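AxyAgu115A (Amphibacillus xylanus NBRC 15112, PDB 6NPS) is a family 115 glycoside hydrolase, an alpha-glucuronidase that probably removes glucuronic acid side groups from arabinoglucuronoxylan. Local coordinates at residues Q492-A495 and G496-L500; A270-F273 and I274-R277; M437-F441 and G442-L446; G71-P74 and L75-E78. The protein carries 3 engineered substitutions. All blocks are in the same frame, centred on the assembly; numbering follows the deposited sequence.

Contact 1 of 4, residues Q492-A495 and G496-L500; sequences QQFA and GVFNL
F494 meets V497 and F498 where the chain leaves helix 482-494, a worked example of one residue holding a turn by both carbonyl and ring. Before it, Q493 sends its amide away from the turn to S137 OG, while Q493 CB covers one face of the F494 ring near the rim, 3.7 Å above its plane. At F494 itself, CG lies anti to the carbonyl carbon (chi1 -65°). The side chains of F494 and F498 lie side by side, pointing the same way. F498 CE2 comes over the face opposite Q493; the closest pair is F494 CG to F498 CD2, 3.7 Å. The planes are inclined at 47°, an oblique meeting. V497 CB lies at the edge of the F494 ring, and V497 CG1 sits over the centre of the F498 ring. F494 O takes V497 N at 2.9 Å from above the carbonyl plane, and F498 N at 3.3 Å almost straight on. A495 and G496 fill the corners of a type II beta turn, and a CB on G496 would jam against A495 O. With the F494 ring cut back to an alanine, a gap would probably open beside F498 CD2 and CE2, leaving that ring freer to turn. Amides thus set the path of the turn, while wholly apolar contact between the rings probably settles how it lies against helices 564-596 and 500-519, which bring V571 to F494 and V506 to F498.

Contact 2 of 4, residues A270-F273 and I274-R277; sequences AWNF and ITNR
The F273 ring carries the aliphatic part of R277 over one face: R277 CG stands 4.3 Å from the centroid of the F273 ring, a CH-pi contact close to the ring normal. The guanidinium of R277 in turn has F273 CE2 over the centre of one face, 3.5 Å from R277 CZ. The two planes are 47° apart, so the contact is a corner of the ring set against a flat cation. R277 NH1 makes a salt bridge with D326, on helix 317-338, the helix whose V327 and T330 also touch the F273 ring. Ahead of helix 277-291, N272 forms an Asx turn: N272 OD1 takes a weak bond from I274 N and a straighter one, 2.9 Å, from T275 N, which approaches from above the plane of the side-chain carbonyl. N272 O receives N276 N. N276 CG, anti to the backbone N (chi1 175°), carries the amide back toward A270, and N276 ND2 donates to A270 O at 2.9 Å, nearly straight (175°) and in its own amide plane. The same ND2 also bonds Y267 O, whereas N276 OD1 caps helix 277-291 through a weak bond from G279 N.

Contact 3 of 4, residues M437-F441 and G442-L446; sequences MAYDF and GVRDL
A Schellman motif ends helix 428-440 just before strand 446-450 of the TIM-barrel domain, and R444 reinforces it from beyond the turn. V443 N reaches back to A438 O at 2.9 Å, and G442 N bonds Y439 O at 2.9 Å from well above the carbonyl plane. G442 is the C-prime residue, with a positive phi of 89° at which a CB would clash with F441 O. The motif has its usual apolar companion in A438 CB and V443 CB, 4.1 Å apart. Beyond them, R444 turns back on the helix with CG anti to the carbonyl carbon and the chain extended from there to NE. R444 NE (2.9 Å) and R444 NH2 (3.1 Å) both grip Y439 O, which lies in the guanidinium plane. The same group lies flat on the Y439 ring, planes only 14° apart, with R444 NE and Y439 CE1 3.4 Å apart. Next to it R444 CG makes a CH-pi contact, 3.7 Å from the centroid of the Y439 ring. A leucine in place of R444 removes two of these three donors, and would probably leave Y439 O with G442 N alone of the three and the helix end less firmly tied to the loop. Y439 also stacks with F471. Three N-H groups thus converge on one carbonyl at the C-terminal end of a helix, where a positive charge is likely to be favoured by the helix dipole, and the cation-pi stack holds it there.

Contact 4 of 4, residues G71-P74 and L75-E78; sequences GHSP and LLDE
S73 meets L76 through torsions that fold both side chains inward: S73 OG stands anti to the backbone N (chi1 160°), while L76 CG, anti to the carbonyl carbon (chi1 -79°), tucks in beside that hydroxyl. S73 OG consequently accepts from L76 N at 2.8 Å and nearly straight, the N-cap bond of helix 74-81, and L76 CG packs 3.2 Å from the same oxygen. Serine is a classic N-cap, and proline suits the next position, since a residue in the first turn has no earlier carbonyl for its N-H; P74 has none to place. Behind it the regular pattern begins, weakly from D77 N to S73 O and then fully from E78 N to P74 O, 2.9 Å, in the carbonyl plane. On another side a water accepts from S73 N at 2.7 Å and donates to D77 OD2 at 3.1 Å, so that D77 reaches the cap through solvent. E25 supplies two further bonds, OE2 with S73 OG and OE1 from L75 N, and E78 forms a salt bridge with R57. L76 meanwhile rests on V114 and A116 of strand 109-117. The first turn of the helix therefore has its amides met by a hydroxyl and a carboxylate, and the acidic groups of E25 and D77, close to the positive end of the helix, would probably gain from its dipole.

In the fold
From the N terminus the chain first meets contact 4, which starts helix 74-81 after strand 64-69 and seats it against strand 109-117. Contact 2 follows, opening helix 277-291 from a surface loop and tying it to helix 317-338. Contact 3 then closes helix 428-440 and leads into strand 446-450, a strand of the parallel eight-stranded sheet between 405-410 and 170-174. Contact 1 comes last, joining helix 482-494 to helix 500-519. All four are in series, none nesting or crossing. Contacts 4 and 2 lie at helix starts, contacts 3 and 1 at helix ends. Contacts 1 and 2 lie on opposite sides of the chain's centre, their own centres about 58 Å apart.

Contact 1 of 4, residues Q492-A495 and G496-L500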
loop_
_atom_site.group_PDB
_atom_site.type_symbol
_atom_site.label_atom_id
_atom_site.label_comp_id
_atom_site.label_asym_id
_atom_site.label_seq_id
_atom_site.Cartn_x
_atom_site.Cartn_y
_atom_site.Cartn_z
ATOM N N GLN A 492 47.497 -5.568 -10.092
ATOM C CA GLN A 492 47.793 -5.086 -11.443
ATOM C C GLN A 492 47.405 -3.620 -11.618
ATOM O O GLN A 492 48.122 -2.857 -12.270
ATOM C CB GLN A 492 47.061 -5.978 -12.441
ATOM C CG GLN A 492 47.271 -5.714 -13.910
ATOM C CD GLN A 492 46.530 -6.773 -14.750
ATOM O OE1 GLN A 492 45.289 -6.798 -14.795
ATOM N NE2 GLN A 492 47.286 -7.672 -15.369
ATOM N N GLN A 493 46.274 -3.193 -11.039
ATOM C CA GLN A 493 45.896 -1.785 -11.122
ATOM C C GLN A 493 46.597 -0.901 -10.088
ATOM O O GLN A 493 46.805 0.282 -10.355
ATOM C CB GLN A 493 44.390 -1.601 -10.943
ATOM C CG GLN A 493 43.500 -2.603 -11.619
ATOM C CD GLN A 493 43.932 -2.942 -13.018
ATOM O OE1 GLN A 493 44.389 -2.068 -13.759
ATOM N NE2 GLN A 493 43.805 -4.225 -13.392
ATOM N N PHE A 494 46.912 -1.410 -8.889
ATOM C CA PHE A 494 47.253 -0.520 -7.779
ATOM C C PHE A 494 48.621 -0.813 -7.154
ATOM O O PHE A 494 48.923 -0.286 -6.078
ATOM C CB PHE A 494 46.159 -0.564 -6.720
ATOM C CG PHE A 494 44.861 -0.015 -7.213
ATOM C CD1 PHE A 494 44.773 1.314 -7.615
ATOM C CD2 PHE A 494 43.737 -0.816 -7.317
ATOM C CE1 PHE A 494 43.563 1.831 -8.116
ATOM C CE2 PHE A 494 42.516 -0.290 -7.834
ATOM C CZ PHE A 494 42.454 1.023 -8.226
ATOM N N ALA A 495 49.469 -1.600 -7.821
ATOM C CA ALA A 495 50.836 -1.792 -7.345
ATOM C C ALA A 495 51.510 -0.442 -7.152
ATOM O O ALA A 495 51.463 0.418 -8.032
ATOM C CB ALA A 495 51.635 -2.633 -8.340
ATOM N N GLY A 496 52.114 -0.241 -5.983
ATOM C CA GLY A 496 52.779 1.015 -5.722
ATOM C C GLY A 496 51.862 2.146 -5.319
ATOM O O GLY A 496 52.353 3.182 -4.857
ATOM N N VAL A 497 50.552 1.988 -5.476
ATOM C CA VAL A 497 49.591 2.990 -5.033
ATOM C C VAL A 497 49.153 2.734 -3.598
ATOM O O VAL A 497 49.120 3.640 -2.756
ATOM C CB VAL A 497 48.373 2.988 -5.982
ATOM C CG1 VAL A 497 47.407 4.071 -5.570
ATOM C CG2 VAL A 497 48.803 3.121 -7.439
ATOM N N PHE A 498 48.765 1.497 -3.328
ATOM C CA PHE A 498 48.167 1.085 -2.072
ATOM C C PHE A 498 49.097 0.087 -1.393
ATOM O O PHE A 498 49.733 -0.731 -2.065
ATOM C CB PHE A 498 46.812 0.446 -2.353
ATOM C CG PHE A 498 45.736 1.432 -2.735
ATOM C CD1 PHE A 498 45.625 2.651 -2.057
ATOM C CD2 PHE A 498 44.820 1.134 -3.734
ATOM C CE1 PHE A 498 44.616 3.558 -2.388
ATOM C CE2 PHE A 498 43.802 2.020 -4.059
ATOM C CZ PHE A 498 43.700 3.242 -3.392
ATOM N N ASN A 499 49.201 0.151 -0.074
ATOM C CA ASN A 499 49.989 -0.867 0.600
ATOM C C ASN A 499 49.135 -2.130 0.758
ATOM O O ASN A 499 47.974 -2.196 0.323
ATOM C CB ASN A 499 50.528 -0.336 1.934
ATOM C CG ASN A 499 49.438 0.089 2.896
ATOM O OD1 ASN A 499 48.343 -0.486 2.939
ATOM N ND2 ASN A 499 49.742 1.102 3.706
ATOM N N LEU A 500 49.703 -3.136 1.425
ATOM C CA LEU A 500 49.013 -4.414 1.564
ATOM C C LEU A 500 47.642 -4.262 2.228
ATOM O O LEU A 500 46.640 -4.831 1.758
ATOM C CB LEU A 500 49.901 -5.381 2.342
ATOM C CG LEU A 500 49.286 -6.764 2.468
ATOM C CD1 LEU A 500 50.362 -7.805 2.206
ATOM C CD2 LEU A 500 48.637 -6.922 3.860
#

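Contact 2 of 4, residues A270-F273 and I274-R277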
loop_
_atom_site.group_PDB
_atom_site.type_symbol
_atom_site.label_atom_id
_atom_site.label_comp_id
_atom_site.label_asym_id
_atom_site.label_seq_id
_atom_site.Cartn_x
_atom_site.Cartn_y
_atom_site.Cartn_z
ATOM N N ALA A 270 11.595 -4.136 -47.768
ATOM C CA ALA A 270 10.959 -5.100 -46.887
ATOM C C ALA A 270 12.031 -6.021 -46.331
ATOM O O ALA A 270 12.722 -6.703 -47.097
ATOM C CB ALA A 270 9.891 -5.902 -47.639
ATOM N N TRP A 271 12.208 -6.024 -45.006
ATOM C CA TRP A 271 13.132 -6.957 -44.351
ATOM C C TRP A 271 12.397 -8.289 -44.249
ATOM O O TRP A 271 11.838 -8.656 -43.213
ATOM C CB TRP A 271 13.568 -6.421 -42.996
ATOM C CG TRP A 271 14.709 -7.179 -42.400
ATOM C CD1 TRP A 271 14.678 -7.959 -41.279
ATOM C CD2 TRP A 271 16.056 -7.231 -42.892
ATOM N NE1 TRP A 271 15.923 -8.494 -41.038
ATOM C CE2 TRP A 271 16.788 -8.065 -42.013
ATOM C CE3 TRP A 271 16.715 -6.651 -43.982
ATOM C CZ2 TRP A 271 18.142 -8.340 -42.201
ATOM C CZ3 TRP A 271 18.063 -6.925 -44.170
ATOM C CH2 TRP A 271 18.763 -7.764 -43.280
ATOM N N ASN A 272 12.366 -9.000 -45.376
ATOM C CA ASN A 272 11.445 -10.117 -45.564
ATOM C C ASN A 272 11.962 -10.956 -46.729
ATOM O O ASN A 272 11.855 -10.547 -47.890
ATOM C CB ASN A 272 10.031 -9.603 -45.837
ATOM C CG ASN A 272 8.985 -10.696 -45.745
ATOM O OD1 ASN A 272 9.106 -11.742 -46.388
ATOM N ND2 ASN A 272 7.945 -10.458 -44.943
ATOM N N PHE A 273 12.539 -12.116 -46.415
ATOM C CA PHE A 273 13.106 -12.979 -47.443
ATOM C C PHE A 273 12.036 -13.646 -48.290
ATOM O O PHE A 273 12.344 -14.147 -49.377
ATOM C CB PHE A 273 13.995 -14.042 -46.799
ATOM C CG PHE A 273 14.910 -14.731 -47.766
ATOM C CD1 PHE A 273 16.021 -14.076 -48.279
ATOM C CD2 PHE A 273 14.668 -16.033 -48.157
ATOM C CE1 PHE A 273 16.874 -14.710 -49.157
ATOM C CE2 PHE A 273 15.514 -16.668 -49.042
ATOM C CZ PHE A 273 16.623 -15.997 -49.544
ATOM N N ILE A 274 10.792 -13.676 -47.813
ATOM C CA ILE A 274 9.703 -14.256 -48.595
ATOM C C ILE A 274 9.225 -13.277 -49.661
ATOM O O ILE A 274 9.161 -13.614 -50.852
ATOM C CB ILE A 274 8.550 -14.682 -47.666
ATOM C CG1 ILE A 274 9.031 -15.734 -46.657
ATOM C CG2 ILE A 274 7.348 -15.198 -48.463
ATOM C CD1 ILE A 274 8.386 -15.592 -45.287
ATOM N N THR A 275 8.856 -12.056 -49.254
ATOM C CA THR A 275 8.259 -11.117 -50.203
ATOM C C THR A 275 9.292 -10.264 -50.931
ATOM O O THR A 275 8.984 -9.720 -51.994
ATOM C CB THR A 275 7.244 -10.200 -49.493
ATOM O OG1 THR A 275 7.934 -9.356 -48.563
ATOM C CG2 THR A 275 6.188 -11.018 -48.735
ATOM N N ASN A 276 10.501 -10.130 -50.389
ATOM C CA ASN A 276 11.565 -9.346 -51.014
ATOM C C ASN A 276 12.821 -10.222 -51.115
ATOM O O ASN A 276 13.902 -9.880 -50.640
ATOM C CB ASN A 276 11.788 -8.044 -50.220
ATOM C CG ASN A 276 12.957 -7.215 -50.739
ATOM O OD1 ASN A 276 13.245 -7.202 -51.936
ATOM N ND2 ASN A 276 13.652 -6.531 -49.827
ATOM N N ARG A 277 12.671 -11.386 -51.749
ATOM C CA ARG A 277 13.787 -12.327 -51.802
ATOM C C ARG A 277 14.988 -11.725 -52.520
ATOM O O ARG A 277 16.095 -11.704 -51.982
ATOM C CB ARG A 277 13.367 -13.622 -52.488
ATOM C CG ARG A 277 14.526 -14.574 -52.682
ATOM C CD ARG A 277 14.018 -15.959 -52.909
ATOM N NE ARG A 277 15.079 -16.937 -52.764
ATOM C CZ ARG A 277 14.911 -18.110 -52.173
ATOM N NH1 ARG A 277 13.719 -18.426 -51.676
ATOM N NH2 ARG A 277 15.931 -18.955 -52.072
#

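Contact 3 of 4, residues M437-F441 and G442-L446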
loop_
_atom_site.group_PDB
_atom_site.type_symbol
_atom_site.label_atom_id
_atom_site.label_comp_id
_atom_site.label_asym_id
_atom_site.label_seq_id
_atom_site.Cartn_x
_atom_site.Cartn_y
_atom_site.Cartn_z
ATOM N N MET A 437 31.063 -24.213 -16.792
ATOM C CA MET A 437 30.133 -25.252 -17.209
ATOM C C MET A 437 29.982 -25.291 -18.734
ATOM O O MET A 437 29.899 -26.374 -19.336
ATOM C CB MET A 437 28.786 -25.022 -16.553
ATOM C CG MET A 437 27.867 -26.181 -16.726
ATOM S SD MET A 437 26.384 -25.900 -15.775
ATOM C CE MET A 437 25.479 -27.399 -16.084
ATOM N N ALA A 438 29.930 -24.125 -19.374
ATOM C CA ALA A 438 29.832 -24.088 -20.838
ATOM C C ALA A 438 31.049 -24.744 -21.481
ATOM O O ALA A 438 30.920 -25.541 -22.424
ATOM C CB ALA A 438 29.699 -22.646 -21.297
ATOM N N TYR A 439 32.243 -24.484 -20.932
ATOM C CA TYR A 439 33.442 -25.157 -21.433
ATOM C C TYR A 439 33.379 -26.660 -21.202
ATOM O O TYR A 439 33.750 -27.450 -22.076
ATOM C CB TYR A 439 34.673 -24.561 -20.752
ATOM C CG TYR A 439 35.986 -24.946 -21.372
ATOM C CD1 TYR A 439 36.594 -26.156 -21.059
ATOM C CD2 TYR A 439 36.629 -24.095 -22.265
ATOM C CE1 TYR A 439 37.836 -26.513 -21.623
ATOM C CE2 TYR A 439 37.842 -24.438 -22.823
ATOM C CZ TYR A 439 38.439 -25.648 -22.498
ATOM O OH TYR A 439 39.650 -25.981 -23.047
ATOM N N ASP A 440 32.937 -27.071 -20.012
ATOM C CA ASP A 440 32.796 -28.489 -19.694
ATOM C C ASP A 440 31.841 -29.198 -20.649
ATOM O O ASP A 440 31.993 -30.394 -20.911
ATOM C CB ASP A 440 32.294 -28.661 -18.255
ATOM C CG ASP A 440 33.310 -28.150 -17.176
ATOM O OD1 ASP A 440 34.527 -27.983 -17.484
ATOM O OD2 ASP A 440 32.865 -27.922 -15.998
ATOM N N PHE A 441 30.815 -28.514 -21.123
ATOM C CA PHE A 441 29.915 -29.127 -22.091
ATOM C C PHE A 441 30.423 -28.986 -23.533
ATOM O O PHE A 441 29.665 -29.255 -24.472
ATOM C CB PHE A 441 28.519 -28.512 -21.992
ATOM C CG PHE A 441 27.645 -29.104 -20.890
ATOM C CD1 PHE A 441 27.871 -28.765 -19.566
ATOM C CD2 PHE A 441 26.594 -29.976 -21.203
ATOM C CE1 PHE A 441 27.065 -29.270 -18.550
ATOM C CE2 PHE A 441 25.783 -30.491 -20.217
ATOM C CZ PHE A 441 26.014 -30.128 -18.877
ATOM N N GLY A 442 31.650 -28.519 -23.730
ATOM C CA GLY A 442 32.222 -28.473 -25.057
ATOM C C GLY A 442 31.941 -27.204 -25.828
ATOM O O GLY A 442 31.989 -27.227 -27.056
ATOM N N VAL A 443 31.676 -26.090 -25.155
ATOM C CA VAL A 443 31.498 -24.796 -25.818
ATOM C C VAL A 443 32.840 -24.088 -25.762
ATOM O O VAL A 443 33.153 -23.403 -24.782
ATOM C CB VAL A 443 30.411 -23.946 -25.163
ATOM C CG1 VAL A 443 30.255 -22.596 -25.957
ATOM C CG2 VAL A 443 29.083 -24.699 -25.171
ATOM N N ARG A 444 33.620 -24.211 -26.826
ATOM C CA ARG A 444 35.021 -23.839 -26.740
ATOM C C ARG A 444 35.537 -23.046 -27.924
ATOM O O ARG A 444 36.710 -22.670 -27.913
ATOM C CB ARG A 444 35.888 -25.097 -26.584
ATOM C CG ARG A 444 35.642 -25.803 -25.280
ATOM C CD ARG A 444 36.370 -27.110 -25.192
ATOM N NE ARG A 444 35.902 -27.848 -24.033
ATOM C CZ ARG A 444 36.417 -29.002 -23.628
ATOM N NH1 ARG A 444 37.442 -29.550 -24.297
ATOM N NH2 ARG A 444 35.900 -29.625 -22.585
ATOM N N ASP A 445 34.723 -22.777 -28.935
ATOM C CA ASP A 445 35.245 -22.100 -30.114
ATOM C C ASP A 445 35.060 -20.592 -30.079
ATOM O O ASP A 445 35.909 -19.856 -30.592
ATOM C CB ASP A 445 34.590 -22.678 -31.361
ATOM C CG ASP A 445 35.243 -23.999 -31.775
ATOM O OD1 ASP A 445 35.081 -25.011 -31.044
ATOM O OD2 ASP A 445 35.948 -24.011 -32.809
ATOM N N LEU A 446 33.997 -20.102 -29.459
ATOM C CA LEU A 446 33.779 -18.665 -29.472
ATOM C C LEU A 446 33.101 -18.264 -28.173
ATOM O O LEU A 446 32.124 -18.899 -27.774
ATOM C CB LEU A 446 32.912 -18.279 -30.694
ATOM C CG LEU A 446 32.646 -16.790 -30.908
ATOM C CD1 LEU A 446 32.405 -16.495 -32.415
ATOM C CD2 LEU A 446 31.413 -16.383 -30.145
#

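Contact 4 of 4, residues G71-P74 and L75-E78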
loop_
_atom_site.group_PDB
_atom_site.type_symbol
_atom_site.label_atom_id
_atom_site.label_comp_id
_atom_site.label_asym_id
_atom_site.label_seq_id
_atom_site.Cartn_x
_atom_site.Cartn_y
_atom_site.Cartn_z
ATOM N N GLY A 71 57.990 -15.556 -40.443
ATOM C CA GLY A 71 57.620 -15.380 -41.822
ATOM C C GLY A 71 57.512 -13.941 -42.273
ATOM O O GLY A 71 57.265 -13.696 -43.454
ATOM N N HIS A 72 57.705 -12.981 -41.382
ATOM C CA HIS A 72 57.680 -11.568 -41.733
ATOM C C HIS A 72 58.858 -10.851 -41.095
ATOM O O HIS A 72 58.762 -9.665 -40.743
ATOM C CB HIS A 72 56.379 -10.900 -41.281
ATOM C CG HIS A 72 55.150 -11.436 -41.937
ATOM N ND1 HIS A 72 54.848 -11.201 -43.261
ATOM C CD2 HIS A 72 54.132 -12.177 -41.443
ATOM C CE1 HIS A 72 53.702 -11.788 -43.557
ATOM N NE2 HIS A 72 53.240 -12.373 -42.465
ATOM N N SER A 73 59.944 -11.559 -40.860
ATOM C CA SER A 73 61.065 -10.972 -40.136
ATOM C C SER A 73 62.314 -11.684 -40.582
ATOM O O SER A 73 62.543 -12.844 -40.205
ATOM C CB SER A 73 60.902 -11.079 -38.621
ATOM O OG SER A 73 62.176 -10.934 -38.012
ATOM N N PRO A 74 63.129 -11.053 -41.429
ATOM C CA PRO A 74 64.419 -11.675 -41.757
ATOM C C PRO A 74 65.302 -11.859 -40.529
ATOM O O PRO A 74 66.018 -12.870 -40.437
ATOM C CB PRO A 74 65.030 -10.713 -42.785
ATOM C CG PRO A 74 64.154 -9.488 -42.773
ATOM C CD PRO A 74 62.816 -9.908 -42.300
ATOM N N LEU A 75 65.244 -10.916 -39.564
ATOM C CA LEU A 75 66.061 -11.023 -38.352
ATOM C C LEU A 75 65.716 -12.282 -37.568
ATOM O O LEU A 75 66.607 -13.005 -37.102
ATOM C CB LEU A 75 65.871 -9.786 -37.453
ATOM C CG LEU A 75 66.827 -9.680 -36.235
ATOM C CD1 LEU A 75 68.251 -10.153 -36.503
ATOM C CD2 LEU A 75 66.843 -8.286 -35.606
ATOM N N LEU A 76 64.416 -12.535 -37.372
ATOM C CA LEU A 76 64.000 -13.750 -36.683
ATOM C C LEU A 76 64.546 -14.989 -37.360
ATOM O O LEU A 76 64.981 -15.927 -36.685
ATOM C CB LEU A 76 62.489 -13.832 -36.620
ATOM C CG LEU A 76 61.956 -12.942 -35.509
ATOM C CD1 LEU A 76 60.479 -13.187 -35.401
ATOM C CD2 LEU A 76 62.683 -13.222 -34.192
ATOM N N ASP A 77 64.539 -15.008 -38.696
ATOM C CA ASP A 77 65.110 -16.136 -39.416
ATOM C C ASP A 77 66.610 -16.241 -39.178
ATOM O O ASP A 77 67.141 -17.349 -39.030
ATOM C CB ASP A 77 64.799 -16.011 -40.903
ATOM C CG ASP A 77 63.343 -16.320 -41.211
ATOM O OD1 ASP A 77 62.830 -17.325 -40.667
ATOM O OD2 ASP A 77 62.713 -15.576 -41.999
ATOM N N GLU A 78 67.317 -15.108 -39.155
ATOM C CA GLU A 78 68.759 -15.154 -38.894
ATOM C C GLU A 78 69.047 -15.717 -37.507
ATOM O O GLU A 78 69.939 -16.557 -37.339
ATOM C CB GLU A 78 69.381 -13.765 -39.008
ATOM C CG GLU A 78 69.518 -13.205 -40.392
ATOM C CD GLU A 78 69.906 -11.734 -40.367
ATOM O OE1 GLU A 78 69.283 -10.940 -41.109
ATOM O OE2 GLU A 78 70.816 -11.373 -39.591
HETATM O O HOH W 1 60.611 -13.402 -42.731
#